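Local coordinates for protein endo-xylogalacturonan hydrolase A (Aspergillus tubingensis, PDB 4C2L) that hydrolyses the xylose-substituted galacturonan backbone of xylogalacturonan, a component of the hairy regions of pectin, as a secreted glycoside hydrolase of family 28, at residues T200-T205 against T223-S228; D209-A214 against G234-S239; I251-A256 against N287-D292; I323-F328 against C351-S356. One frame throughout, in Å; residues are numbered along the deposited sequence.

Contact 1: T200-T205 against T223-S228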
loop_
_atom_site.group_PDB
_atom_site.type_symbol
_atom_site.label_atom_id
_atom_site.label_comp_id
_atom_site.label_asym_id
_atom_site.label_seq_id
_atom_site.Cartn_x
_atom_site.Cartn_y
_atom_site.Cartn_z
ATOM N N THR A 200 10.110 6.847 -0.899
ATOM C CA THR A 200 9.750 7.496 0.359
ATOM C C THR A 200 8.262 7.832 0.359
ATOM O O THR A 200 7.724 8.337 -0.637
ATOM C CB THR A 200 10.576 8.774 0.594
ATOM O OG1 THR A 200 11.966 8.431 0.685
ATOM C CG2 THR A 200 10.156 9.470 1.905
ATOM N N ILE A 201 7.613 7.542 1.477
ATOM C CA ILE A 201 6.203 7.854 1.664
ATOM C C ILE A 201 6.153 8.656 2.950
ATOM O O ILE A 201 6.560 8.158 3.996
ATOM C CB ILE A 201 5.358 6.570 1.826
ATOM C CG1 ILE A 201 5.416 5.738 0.549
ATOM C CG2 ILE A 201 3.901 6.919 2.160
ATOM C CD1 ILE A 201 4.995 4.297 0.741
ATOM N N THR A 202 5.669 9.894 2.875
ATOM C CA THR A 202 5.720 10.739 4.069
ATOM C C THR A 202 4.547 11.686 4.154
ATOM O O THR A 202 4.126 12.263 3.136
ATOM C CB THR A 202 7.071 11.495 4.169
ATOM O OG1 THR A 202 7.108 12.236 5.397
ATOM C CG2 THR A 202 7.264 12.457 2.981
ATOM N N GLU A 203 4.032 11.833 5.371
ATOM C CA GLU A 203 2.909 12.735 5.673
ATOM C C GLU A 203 1.697 12.381 4.817
ATOM O O GLU A 203 1.204 13.175 4.008
ATOM C CB GLU A 203 3.322 14.200 5.526
ATOM C CG GLU A 203 4.448 14.577 6.489
ATOM C CD GLU A 203 4.026 14.643 7.954
ATOM O OE1 GLU A 203 2.820 14.797 8.248
ATOM O OE2 GLU A 203 4.930 14.564 8.836
ATOM N N VAL A 204 1.253 11.146 4.970
ATOM C CA VAL A 204 0.087 10.675 4.222
ATOM C C VAL A 204 -0.992 10.177 5.178
ATOM O O VAL A 204 -0.688 9.705 6.287
ATOM C CB VAL A 204 0.447 9.586 3.164
ATOM C CG1 VAL A 204 1.537 10.079 2.231
ATOM C CG2 VAL A 204 0.856 8.285 3.818
ATOM N N THR A 205 -2.247 10.334 4.773
ATOM C CA THR A 205 -3.373 9.823 5.522
ATOM C C THR A 205 -4.139 8.859 4.610
ATOM O O THR A 205 -4.413 9.195 3.453
ATOM C CB THR A 205 -4.275 10.979 5.984
ATOM O OG1 THR A 205 -3.484 11.960 6.681
ATOM C CG2 THR A 205 -5.353 10.478 6.892
ATOM N N THR A 223 11.436 4.161 2.840
ATOM C CA THR A 223 11.200 4.885 4.080
ATOM C C THR A 223 9.761 5.335 4.099
ATOM O O THR A 223 9.274 5.920 3.124
ATOM C CB THR A 223 12.113 6.118 4.168
ATOM O OG1 THR A 223 13.475 5.686 4.202
ATOM C CG2 THR A 223 11.823 6.931 5.426
ATOM N N VAL A 224 9.082 5.060 5.207
ATOM C CA VAL A 224 7.760 5.578 5.421
ATOM C C VAL A 224 7.880 6.379 6.726
ATOM O O VAL A 224 8.225 5.822 7.766
ATOM C CB VAL A 224 6.711 4.447 5.607
ATOM C CG1 VAL A 224 5.316 5.039 5.838
ATOM C CG2 VAL A 224 6.687 3.497 4.406
ATOM N N ASP A 225 7.581 7.669 6.658
ATOM C CA ASP A 225 7.737 8.557 7.832
ATOM C C ASP A 225 6.486 9.402 8.024
ATOM O O ASP A 225 6.248 10.313 7.238
ATOM C CB ASP A 225 8.953 9.455 7.598
ATOM C CG ASP A 225 9.288 10.336 8.795
ATOM O OD1 ASP A 225 8.407 10.615 9.645
ATOM O OD2 ASP A 225 10.466 10.750 8.878
ATOM N N THR A 226 5.722 9.102 9.071
ATOM C CA THR A 226 4.492 9.820 9.442
ATOM C C THR A 226 3.330 9.455 8.527
ATOM O O THR A 226 3.163 9.997 7.427
ATOM C CB THR A 226 4.678 11.352 9.536
ATOM O OG1 THR A 226 5.883 11.637 10.253
ATOM C CG2 THR A 226 3.475 12.002 10.253
ATOM N N ILE A 227 2.536 8.517 9.001
ATOM C CA ILE A 227 1.429 8.013 8.226
ATOM C C ILE A 227 0.297 7.691 9.177
ATOM O O ILE A 227 0.521 7.224 10.311
ATOM C CB ILE A 227 1.863 6.793 7.366
ATOM C CG1 ILE A 227 0.706 6.298 6.498
ATOM C CG2 ILE A 227 2.398 5.651 8.241
ATOM C CD1 ILE A 227 1.178 5.449 5.326
ATOM N N SER A 228 -0.919 7.998 8.741
ATOM C CA SER A 228 -2.103 7.608 9.472
ATOM C C SER A 228 -2.940 6.694 8.589
ATOM O O SER A 228 -3.176 7.004 7.421
ATOM C CB SER A 228 -2.912 8.848 9.861
ATOM O OG SER A 228 -4.141 8.446 10.424
#
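Backbone hydrogen bonds tie Thr200-Thr202 to Thr223-Asp225 in parallel register, their axes 4.7 Å apart and 6° from alignment. Ile201 is bonded through both its N and its O: the N gives to Thr223 O and the O takes from Asp225 N. Beyond the corner at Glu203 and Thr226, where phi is positive in both chains, the ladder resumes with Ser228 N to Val204 O.

At that corner Asp225 O accepts two bonds, from Thr202 OG1 at 2.8 Å in the carbonyl plane and from Glu203 N at 3.3 Å, tilted 23° from it. Thr202 OG1 stands anti to its own backbone N (chi1 -176°), which turns the hydroxyl toward this carbonyl. Such stacked corners are those of the right-handed parallel beta-helix of family 28; both segments belong to one PbH1 repeat.

Apolar contacts fill the face of Ile201, Val204, Val224 and Ile227, which looks into the helix core toward Phe191 and Val213. Ile227 CD1 lies only 3.2 Å from Val204 CG2, a tight fit, while Ile201 CD1 meets Val224 CG2 at 4.1 Å.

On the outer side, Glu203 OE2 lies 3.3 Å from the methyl CG2 of Thr226. The Thr226 hydroxyl donates to Asp225 OD1.

Contact 2: D209-A214 against G234-S239. With SO4 (sulfate ion), chain E.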
loop_
_atom_site.group_PDB
_atom_site.type_symbol
_atom_site.label_atom_id
_atom_site.label_comp_id
_atom_site.label_asym_id
_atom_site.label_seq_id
_atom_site.Cartn_x
_atom_site.Cartn_y
_atom_site.Cartn_z
ATOM N N ASP A 209 -9.506 -0.214 3.071
ATOM C CA ASP A 209 -9.941 -1.513 3.564
ATOM C C ASP A 209 -8.934 -2.605 3.240
ATOM O O ASP A 209 -9.290 -3.777 3.151
ATOM C CB ASP A 209 -11.335 -1.862 3.006
ATOM C CG ASP A 209 -11.922 -3.113 3.622
ATOM O OD1 ASP A 209 -11.777 -3.306 4.854
ATOM O OD2 ASP A 209 -12.500 -3.932 2.861
ATOM N N ASP A 210 -7.672 -2.233 3.085
ATOM C CA ASP A 210 -6.631 -3.251 2.881
ATOM C C ASP A 210 -5.311 -2.687 3.359
ATOM O O ASP A 210 -5.310 -1.736 4.119
ATOM C CB ASP A 210 -6.571 -3.743 1.424
ATOM C CG ASP A 210 -6.142 -5.214 1.335
ATOM O OD1 ASP A 210 -5.011 -5.543 1.781
ATOM O OD2 ASP A 210 -6.943 -6.057 0.858
ATOM N N ASP A 211 -4.190 -3.295 2.979
ATOM C CA ASP A 211 -2.901 -2.806 3.465
ATOM C C ASP A 211 -2.737 -1.305 3.291
ATOM O O ASP A 211 -3.051 -0.753 2.238
ATOM C CB ASP A 211 -1.753 -3.536 2.743
ATOM C CG ASP A 211 -1.714 -5.012 3.082
ATOM O OD1 ASP A 211 -2.124 -5.357 4.202
ATOM O OD2 ASP A 211 -1.273 -5.827 2.249
ATOM N N CYS A 212 -2.250 -0.655 4.336
ATOM C CA CYS A 212 -1.878 0.740 4.283
ATOM C C CYS A 212 -0.663 0.883 3.346
ATOM O O CYS A 212 -0.717 1.573 2.323
ATOM C CB CYS A 212 -1.569 1.244 5.705
ATOM S SG CYS A 212 -1.552 3.044 5.695
ATOM N N VAL A 213 0.417 0.190 3.694
ATOM C CA VAL A 213 1.606 0.082 2.845
ATOM C C VAL A 213 1.928 -1.394 2.838
ATOM O O VAL A 213 1.941 -2.025 3.903
ATOM C CB VAL A 213 2.815 0.873 3.418
ATOM C CG1 VAL A 213 4.050 0.677 2.529
ATOM C CG2 VAL A 213 2.487 2.364 3.551
ATOM N N ALA A 214 2.124 -1.958 1.642
ATOM C CA ALA A 214 2.552 -3.332 1.518
ATOM C C ALA A 214 3.893 -3.343 0.822
ATOM O O ALA A 214 4.060 -2.719 -0.240
ATOM C CB ALA A 214 1.533 -4.158 0.738
ATOM N N GLY A 234 -2.876 -2.846 7.820
ATOM C CA GLY A 234 -1.586 -2.516 8.439
ATOM C C GLY A 234 -0.432 -2.166 7.512
ATOM O O GLY A 234 -0.595 -2.127 6.293
ATOM N N ILE A 235 0.723 -1.883 8.113
ATOM C CA ILE A 235 1.977 -1.692 7.388
ATOM C C ILE A 235 2.529 -3.103 7.325
ATOM O O ILE A 235 2.925 -3.665 8.347
ATOM C CB ILE A 235 2.937 -0.771 8.180
ATOM C CG1 ILE A 235 2.324 0.609 8.436
ATOM C CG2 ILE A 235 4.291 -0.629 7.485
ATOM C CD1 ILE A 235 2.054 1.441 7.209
ATOM N N SER A 236 2.521 -3.678 6.122
ATOM C CA SER A 236 2.591 -5.115 5.969
ATOM C C SER A 236 3.707 -5.533 5.016
ATOM O O SER A 236 3.770 -5.048 3.895
ATOM C CB SER A 236 1.230 -5.578 5.411
ATOM O OG SER A 236 1.099 -6.986 5.418
ATOM N N VAL A 237 4.608 -6.405 5.466
ATOM C CA VAL A 237 5.574 -7.005 4.544
ATOM C C VAL A 237 4.898 -8.222 3.923
ATOM O O VAL A 237 4.481 -9.155 4.623
ATOM C CB VAL A 237 6.892 -7.432 5.230
ATOM C CG1 VAL A 237 7.775 -8.230 4.267
ATOM C CG2 VAL A 237 7.652 -6.210 5.753
ATOM N N GLY A 238 4.808 -8.226 2.603
ATOM C CA GLY A 238 4.271 -9.379 1.887
ATOM C C GLY A 238 2.901 -9.171 1.240
ATOM O O GLY A 238 2.452 -8.023 1.067
ATOM N N SER A 239 2.236 -10.271 0.863
ATOM C CA SER A 239 2.781 -11.626 1.067
ATOM C C SER A 239 4.013 -11.866 0.202
ATOM O O SER A 239 4.163 -11.285 -0.867
ATOM C CB SER A 239 1.744 -12.694 0.734
ATOM O OG SER A 239 1.344 -12.588 -0.617
HETATM S S SO4 E . -1.389 -10.309 -0.648
HETATM O O1 SO4 E . -2.606 -9.928 0.100
HETATM O O2 SO4 E . -1.380 -11.786 -0.804
HETATM O O3 SO4 E . -0.248 -9.816 0.139
HETATM O O4 SO4 E . -1.425 -9.716 -1.996
HETATM O O HOH W 1 0.500 -7.600 2.906
#
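In Asp211, chi1 of -66° puts CG anti to the carbonyl carbon and on the Ser236 side; OD1 then approaches Ser236 CB at 3.6 Å. Ser236 OG, anti to its backbone N (chi1 -171°), is met by a water that joins the two groups. This water lies 2.6 Å from Asp211 OD2 and 2.7 Å from each of Ser236 OG and Gly238 O, so it links all three. Ser236 OG also has Lys263 NZ as a partner, and Lys216 NZ binds Gly238 O, which places two lysines, probably charged, around this polar cluster.

The backbones run parallel, as in neighbouring coils of the right-handed beta-helix of glycoside hydrolase family 28. Ser236 N bonds Val213 O at 2.8 Å, nearly straight on to the carbonyl, whereas Cys212 N reaches Gly234 O from 35° above the carbonyl plane. Gly234 has positive phi, and a CB there would collide with the carbonyl oxygen of His233.

On the face of Val213 and Ile235, Ile235 CD1 packs against Val213 CG2 at 3.8 Å and against Cys212 CB, whose SG forms a disulfide with Cys229.

Asp210, the proton donor by similarity, accepts from Asp211 N at its OD1 through the anti lone pair, 2.7 Å, and His233, by similarity also an active-site residue, touches both Asp210 and Asp211. At the other end of the pair a sulfate, probably from the crystallisation liquor, is held by Ser239 through N to O3 and OG to O2.

Contact 3: I251-A256 against N287-D292. With NAG (2-acetamido-2-deoxy-beta-D-glucopyranose), chain B; SO4 (sulfate ion), chain I.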
loop_
_atom_site.group_PDB
_atom_site.type_symbol
_atom_site.label_atom_id
_atom_site.label_comp_id
_atom_site.label_asym_id
_atom_site.label_seq_id
_atom_site.Cartn_x
_atom_site.Cartn_y
_atom_site.Cartn_z
ATOM N N ILE A 251 14.074 -1.557 5.013
ATOM C CA ILE A 251 12.812 -0.823 5.142
ATOM C C ILE A 251 12.795 -0.107 6.480
ATOM O O ILE A 251 13.114 -0.714 7.513
ATOM C CB ILE A 251 11.617 -1.797 5.101
ATOM C CG1 ILE A 251 11.642 -2.725 3.856
ATOM C CG2 ILE A 251 10.286 -1.066 5.264
ATOM C CD1 ILE A 251 11.541 -2.023 2.521
ATOM N N TYR A 252 12.387 1.167 6.476
ATOM C CA TYR A 252 12.284 1.904 7.730
ATOM C C TYR A 252 10.933 2.598 7.787
ATOM O O TYR A 252 10.616 3.417 6.921
ATOM C CB TYR A 252 13.431 2.913 7.851
ATOM C CG TYR A 252 13.386 3.655 9.162
ATOM C CD1 TYR A 252 13.819 3.040 10.341
ATOM C CD2 TYR A 252 12.866 4.945 9.230
ATOM C CE1 TYR A 252 13.749 3.706 11.564
ATOM C CE2 TYR A 252 12.799 5.623 10.446
ATOM C CZ TYR A 252 13.231 4.992 11.601
ATOM O OH TYR A 252 13.139 5.650 12.813
ATOM N N VAL A 253 10.143 2.267 8.798
ATOM C CA VAL A 253 8.811 2.846 8.955
ATOM C C VAL A 253 8.759 3.498 10.327
ATOM O O VAL A 253 9.014 2.845 11.332
ATOM C CB VAL A 253 7.699 1.797 8.885
ATOM C CG1 VAL A 253 6.343 2.475 9.073
ATOM C CG2 VAL A 253 7.731 1.060 7.545
ATOM N N THR A 254 8.433 4.776 10.366
ATOM C CA THR A 254 8.320 5.467 11.659
ATOM C C THR A 254 7.097 6.380 11.696
ATOM O O THR A 254 6.686 6.918 10.668
ATOM C CB THR A 254 9.615 6.242 11.997
ATOM O OG1 THR A 254 9.589 6.658 13.378
ATOM C CG2 THR A 254 9.810 7.461 11.052
ATOM N N GLY A 255 6.518 6.534 12.881
ATOM C CA GLY A 255 5.439 7.506 13.087
ATOM C C GLY A 255 4.120 7.094 12.468
ATOM O O GLY A 255 3.458 7.901 11.805
ATOM N N ALA A 256 3.732 5.843 12.670
ATOM C CA ALA A 256 2.490 5.329 12.094
ATOM C C ALA A 256 1.371 5.330 13.115
ATOM O O ALA A 256 1.489 4.735 14.190
ATOM C CB ALA A 256 2.685 3.919 11.557
ATOM N N ASN A 287 8.934 1.537 13.766
ATOM C CA ASN A 287 9.220 2.401 14.922
ATOM C C ASN A 287 8.105 3.406 15.210
ATOM O O ASN A 287 7.488 3.933 14.285
ATOM C CB ASN A 287 10.524 3.159 14.676
ATOM C CG ASN A 287 10.914 4.039 15.849
ATOM O OD1 ASN A 287 11.174 3.547 16.956
ATOM N ND2 ASN A 287 10.959 5.351 15.616
ATOM N N ASP A 288 7.853 3.683 16.490
ATOM C CA ASP A 288 6.934 4.774 16.857
ATOM C C ASP A 288 5.542 4.571 16.249
ATOM O O ASP A 288 5.055 5.410 15.469
ATOM C CB ASP A 288 7.505 6.126 16.405
ATOM C CG ASP A 288 8.529 6.700 17.369
ATOM O OD1 ASP A 288 8.842 6.062 18.406
ATOM O OD2 ASP A 288 9.037 7.809 17.085
ATOM N N PHE A 289 4.922 3.450 16.584
ATOM C CA PHE A 289 3.558 3.165 16.168
ATOM C C PHE A 289 2.589 3.452 17.291
ATOM O O PHE A 289 2.836 3.098 18.457
ATOM C CB PHE A 289 3.371 1.704 15.774
ATOM C CG PHE A 289 3.752 1.389 14.349
ATOM C CD1 PHE A 289 5.031 1.668 13.866
ATOM C CD2 PHE A 289 2.840 0.758 13.507
ATOM C CE1 PHE A 289 5.386 1.357 12.556
ATOM C CE2 PHE A 289 3.186 0.442 12.188
ATOM C CZ PHE A 289 4.457 0.733 11.718
ATOM N N THR A 290 1.484 4.081 16.920
ATOM C CA THR A 290 0.350 4.236 17.816
ATOM C C THR A 290 -0.743 3.299 17.346
ATOM O O THR A 290 -1.175 3.353 16.188
ATOM C CB THR A 290 -0.118 5.703 17.836
ATOM O OG1 THR A 290 0.967 6.506 18.327
ATOM C CG2 THR A 290 -1.327 5.879 18.740
ATOM N N VAL A 291 -1.152 2.407 18.237
ATOM C CA VAL A 291 -2.193 1.443 17.960
ATOM C C VAL A 291 -3.480 1.985 18.601
ATOM O O VAL A 291 -3.533 2.246 19.814
ATOM C CB VAL A 291 -1.821 0.047 18.526
ATOM C CG1 VAL A 291 -2.887 -0.988 18.196
ATOM C CG2 VAL A 291 -0.451 -0.386 17.992
ATOM N N ASP A 292 -4.501 2.181 17.775
ATOM C CA ASP A 292 -5.791 2.674 18.250
ATOM C C ASP A 292 -6.879 1.732 17.779
ATOM O O ASP A 292 -7.372 1.846 16.654
ATOM C CB ASP A 292 -6.016 4.104 17.746
ATOM C CG ASP A 292 -7.390 4.663 18.112
ATOM O OD1 ASP A 292 -8.181 3.971 18.794
ATOM O OD2 ASP A 292 -7.678 5.799 17.672
HETATM C C1 NAG B . 18.950 3.963 4.533
HETATM C C2 NAG B . 18.617 5.437 4.806
HETATM C C3 NAG B . 18.670 6.339 3.572
HETATM C C4 NAG B . 19.774 5.981 2.581
HETATM C C5 NAG B . 19.901 4.461 2.417
HETATM C C6 NAG B . 21.089 4.099 1.538
HETATM C C7 NAG B . 17.115 5.790 6.677
HETATM C C8 NAG B . 15.694 5.906 7.152
HETATM N N2 NAG B . 17.288 5.567 5.378
HETATM O O3 NAG B . 18.908 7.643 4.038
HETATM O O4 NAG B . 19.504 6.608 1.339
HETATM O O5 NAG B . 20.076 3.846 3.684
HETATM O O6 NAG B . 22.258 4.528 2.198
HETATM O O7 NAG B . 18.055 5.886 7.460
HETATM S S SO4 I . 12.123 8.184 18.602
HETATM O O1 SO4 I . 10.836 8.581 19.214
HETATM O O2 SO4 I . 12.894 7.369 19.570
HETATM O O3 SO4 I . 12.901 9.393 18.248
HETATM O O4 SO4 I . 11.866 7.395 17.377
HETATM O O HOH W 2 8.695 9.025 14.053
#
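Residues 251-256 and 289-291 diverge by 42° in direction, yet their chains are in parallel register where Thr254 lies beside Asn287, held there by Asn287 N to Val253 O at 2.8 Å. A separate bond farther on, Thr290 N to Ala256 O, is also 2.8 Å. The turn of the chain at Asp288, with positive phi, is matched by positive phi at Gly255, whose N bonds Asn287 O.

Ala256 CB sits over the centre of the Phe289 ring, 3.5 Å from the centroid and 9° off the normal, a CH-pi contact. Val253 CG1 approaches the same ring obliquely, 3.7 Å from Phe289 CZ.

On the outer side Thr254 and Asn287 run alongside each other. Asn287 ND2 donates to Thr254 OG1 at 2.9 Å, 17° out of the amide plane, and also to sulfate O4 at 2.8 Å, so both its protons can be used; Asn287 OD1 pairs with Ser326 OG. A water lies 2.6 Å from Thr254 OG1 and donates more distantly to Asp288 OD2. The methyl of a glycan N-acetyl group rests obliquely against the Tyr252 ring.

Strand 246-259 is flanked by strand 222-225 on one side and strand 279-294 on the other, in successive coils of the beta-helix; Phe289 stacks with Phe328 of strand 319-329, while Ala264 and Ala265 also touch its side chain.

Contact 4: I323-F328 against C351-S356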
loop_
_atom_site.group_PDB
_atom_site.type_symbol
_atom_site.label_atom_id
_atom_site.label_comp_id
_atom_site.label_asym_id
_atom_site.label_seq_id
_atom_site.Cartn_x
_atom_site.Cartn_y
_atom_site.Cartn_z
ATOM N N ILE A 323 14.878 -7.661 12.136
ATOM C CA ILE A 323 13.535 -7.080 12.189
ATOM C C ILE A 323 13.445 -6.388 13.543
ATOM O O ILE A 323 13.723 -6.994 14.577
ATOM C CB ILE A 323 12.409 -8.127 12.072
ATOM C CG1 ILE A 323 12.667 -9.110 10.908
ATOM C CG2 ILE A 323 11.038 -7.429 11.984
ATOM C CD1 ILE A 323 12.765 -8.490 9.526
ATOM N N VAL A 324 13.104 -5.108 13.525
ATOM C CA VAL A 324 13.042 -4.334 14.770
ATOM C C VAL A 324 11.644 -3.751 14.919
ATOM O O VAL A 324 11.118 -3.127 13.988
ATOM C CB VAL A 324 14.101 -3.219 14.781
ATOM C CG1 VAL A 324 13.916 -2.318 16.011
ATOM C CG2 VAL A 324 15.504 -3.830 14.740
ATOM N N VAL A 325 11.053 -3.966 16.090
ATOM C CA VAL A 325 9.740 -3.419 16.417
ATOM C C VAL A 325 10.013 -2.587 17.663
ATOM O O VAL A 325 10.348 -3.142 18.720
ATOM C CB VAL A 325 8.725 -4.550 16.689
ATOM C CG1 VAL A 325 7.398 -4.030 17.240
ATOM C CG2 VAL A 325 8.485 -5.382 15.439
ATOM N N SER A 326 9.904 -1.269 17.537
ATOM C CA SER A 326 10.276 -0.377 18.642
ATOM C C SER A 326 9.253 0.723 18.881
ATOM O O SER A 326 8.717 1.297 17.935
ATOM C CB SER A 326 11.659 0.232 18.403
ATOM O OG SER A 326 11.760 0.869 17.125
ATOM N N SER A 327 8.986 0.999 20.159
ATOM C CA SER A 327 8.116 2.095 20.573
ATOM C C SER A 327 6.722 1.960 19.995
ATOM O O SER A 327 6.301 2.790 19.182
ATOM C CB SER A 327 8.724 3.450 20.186
ATOM O OG SER A 327 9.925 3.696 20.886
ATOM N N PHE A 328 6.028 0.892 20.373
ATOM C CA PHE A 328 4.623 0.733 20.042
ATOM C C PHE A 328 3.811 1.078 21.284
ATOM O O PHE A 328 4.106 0.598 22.388
ATOM C CB PHE A 328 4.306 -0.703 19.630
ATOM C CG PHE A 328 4.545 -1.003 18.169
ATOM C CD1 PHE A 328 5.733 -0.631 17.538
ATOM C CD2 PHE A 328 3.581 -1.698 17.434
ATOM C CE1 PHE A 328 5.950 -0.931 16.196
ATOM C CE2 PHE A 328 3.795 -2.007 16.092
ATOM C CZ PHE A 328 4.977 -1.619 15.472
ATOM N N CYS A 351 13.834 -16.275 12.663
ATOM C CA CYS A 351 12.851 -15.343 13.208
ATOM C C CYS A 351 13.584 -14.231 13.947
ATOM O O CYS A 351 13.425 -14.059 15.158
ATOM C CB CYS A 351 11.907 -16.108 14.140
ATOM S SG CYS A 351 10.469 -15.173 14.731
ATOM N N GLY A 352 14.391 -13.473 13.212
ATOM C CA GLY A 352 15.298 -12.513 13.812
ATOM C C GLY A 352 14.587 -11.213 14.136
ATOM O O GLY A 352 14.869 -10.180 13.532
ATOM N N ILE A 353 13.681 -11.272 15.102
ATOM C CA ILE A 353 12.924 -10.085 15.508
ATOM C C ILE A 353 13.265 -9.671 16.933
ATOM O O ILE A 353 13.407 -10.519 17.821
ATOM C CB ILE A 353 11.397 -10.250 15.271
ATOM C CG1 ILE A 353 10.618 -9.011 15.754
ATOM C CG2 ILE A 353 10.857 -11.543 15.853
ATOM C CD1 ILE A 353 9.160 -9.002 15.317
ATOM N N SER A 354 13.452 -8.372 17.124
ATOM C CA SER A 354 13.715 -7.782 18.439
ATOM C C SER A 354 12.653 -6.723 18.742
ATOM O O SER A 354 12.445 -5.829 17.918
ATOM C CB SER A 354 15.107 -7.149 18.446
ATOM O OG SER A 354 15.421 -6.574 19.703
ATOM N N ILE A 355 12.023 -6.815 19.908
ATOM C CA ILE A 355 10.957 -5.909 20.286
ATOM C C ILE A 355 11.383 -5.115 21.511
ATOM O O ILE A 355 11.900 -5.688 22.477
ATOM C CB ILE A 355 9.658 -6.678 20.571
ATOM C CG1 ILE A 355 9.272 -7.521 19.351
ATOM C CG2 ILE A 355 8.529 -5.714 20.942
ATOM C CD1 ILE A 355 8.148 -8.500 19.593
ATOM N N SER A 356 11.191 -3.802 21.462
ATOM C CA SER A 356 11.481 -2.944 22.623
ATOM C C SER A 356 10.428 -1.842 22.736
ATOM O O SER A 356 9.788 -1.477 21.748
ATOM C CB SER A 356 12.870 -2.327 22.532
ATOM O OG SER A 356 12.971 -1.486 21.400
HETATM O O HOH W 3 11.800 1.186 22.044
HETATM O O HOH W 4 7.548 -2.196 20.324
#
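Val325 and Ile353 make the closest apolar contact between these strands: Val325 CG2 meets Ile353 CD1 at 3.7 Å. Ile353 CG1 is anti to its backbone N (chi1 178°), and the extended chain beyond it carries CD1 across to Val325, obliquely to that side chain. Ile323 CB faces Ile353 CB at 4.0 Å, and Ile355 CG1 lies 4.0 Å from Val325 CB. Together they form the inward face of the pair, which packs on Phe298, Leu378 and Val380.

The backbones hold these side chains in step. Five hydrogen bonds join the strands, whose axes approach to 4.7 Å and cross at -16°; Ile323 and Val325 each use both N and O, and Ser354 N lies 2.9 Å from Ile323 O. The two strands stack as neighbouring coils of the parallel beta-helix, though both fall within one curated PbH1 repeat. At the start of the second strand, Gly352 centres an inverse gamma turn, Ile353 N bonding Cys351 O, and Cys351 is joined to Cys345 by a disulfide.

On the outer face Ser326 CB meets Ser356 OG at 3.7 Å. A water lies between Ser356 OG, 3.0 Å away, and Ser327 OG, to which it donates weakly; another donates to Ser356 O. That carbonyl also takes Ser327 N, tilted 29° from its plane. Farther along the strand, the Phe328 ring carries Val325 CG1 over one face, offset toward the rim.

Contacts 1, 3 and 4 follow one another along the same run of parallel strands, whereas contact 2 belongs to a separate parallel sheet, whose strands here follow the loops holding the probable active-site residues. Contact 1 adjoins contact 3 through Val224, whose N and O lie 2.8 Å from Tyr252 O and Thr254 N. Contact 3 meets contact 4 through Asp288 N and Ser326 O, 2.9 Å apart. Across the core, Ile227 CD1 comes within 3.7 Å of Cys212 SG, and Ile235 CG1 within 3.9 Å of Phe289 CE2, linking contact 2 to contacts 1 and 3. Contact 4, its centre about 18 Å from that of contact 2, does not touch it. The proposed proton donor Asp210 lies in contact 2; the Phe289 side chain is about 12 Å from that of His233.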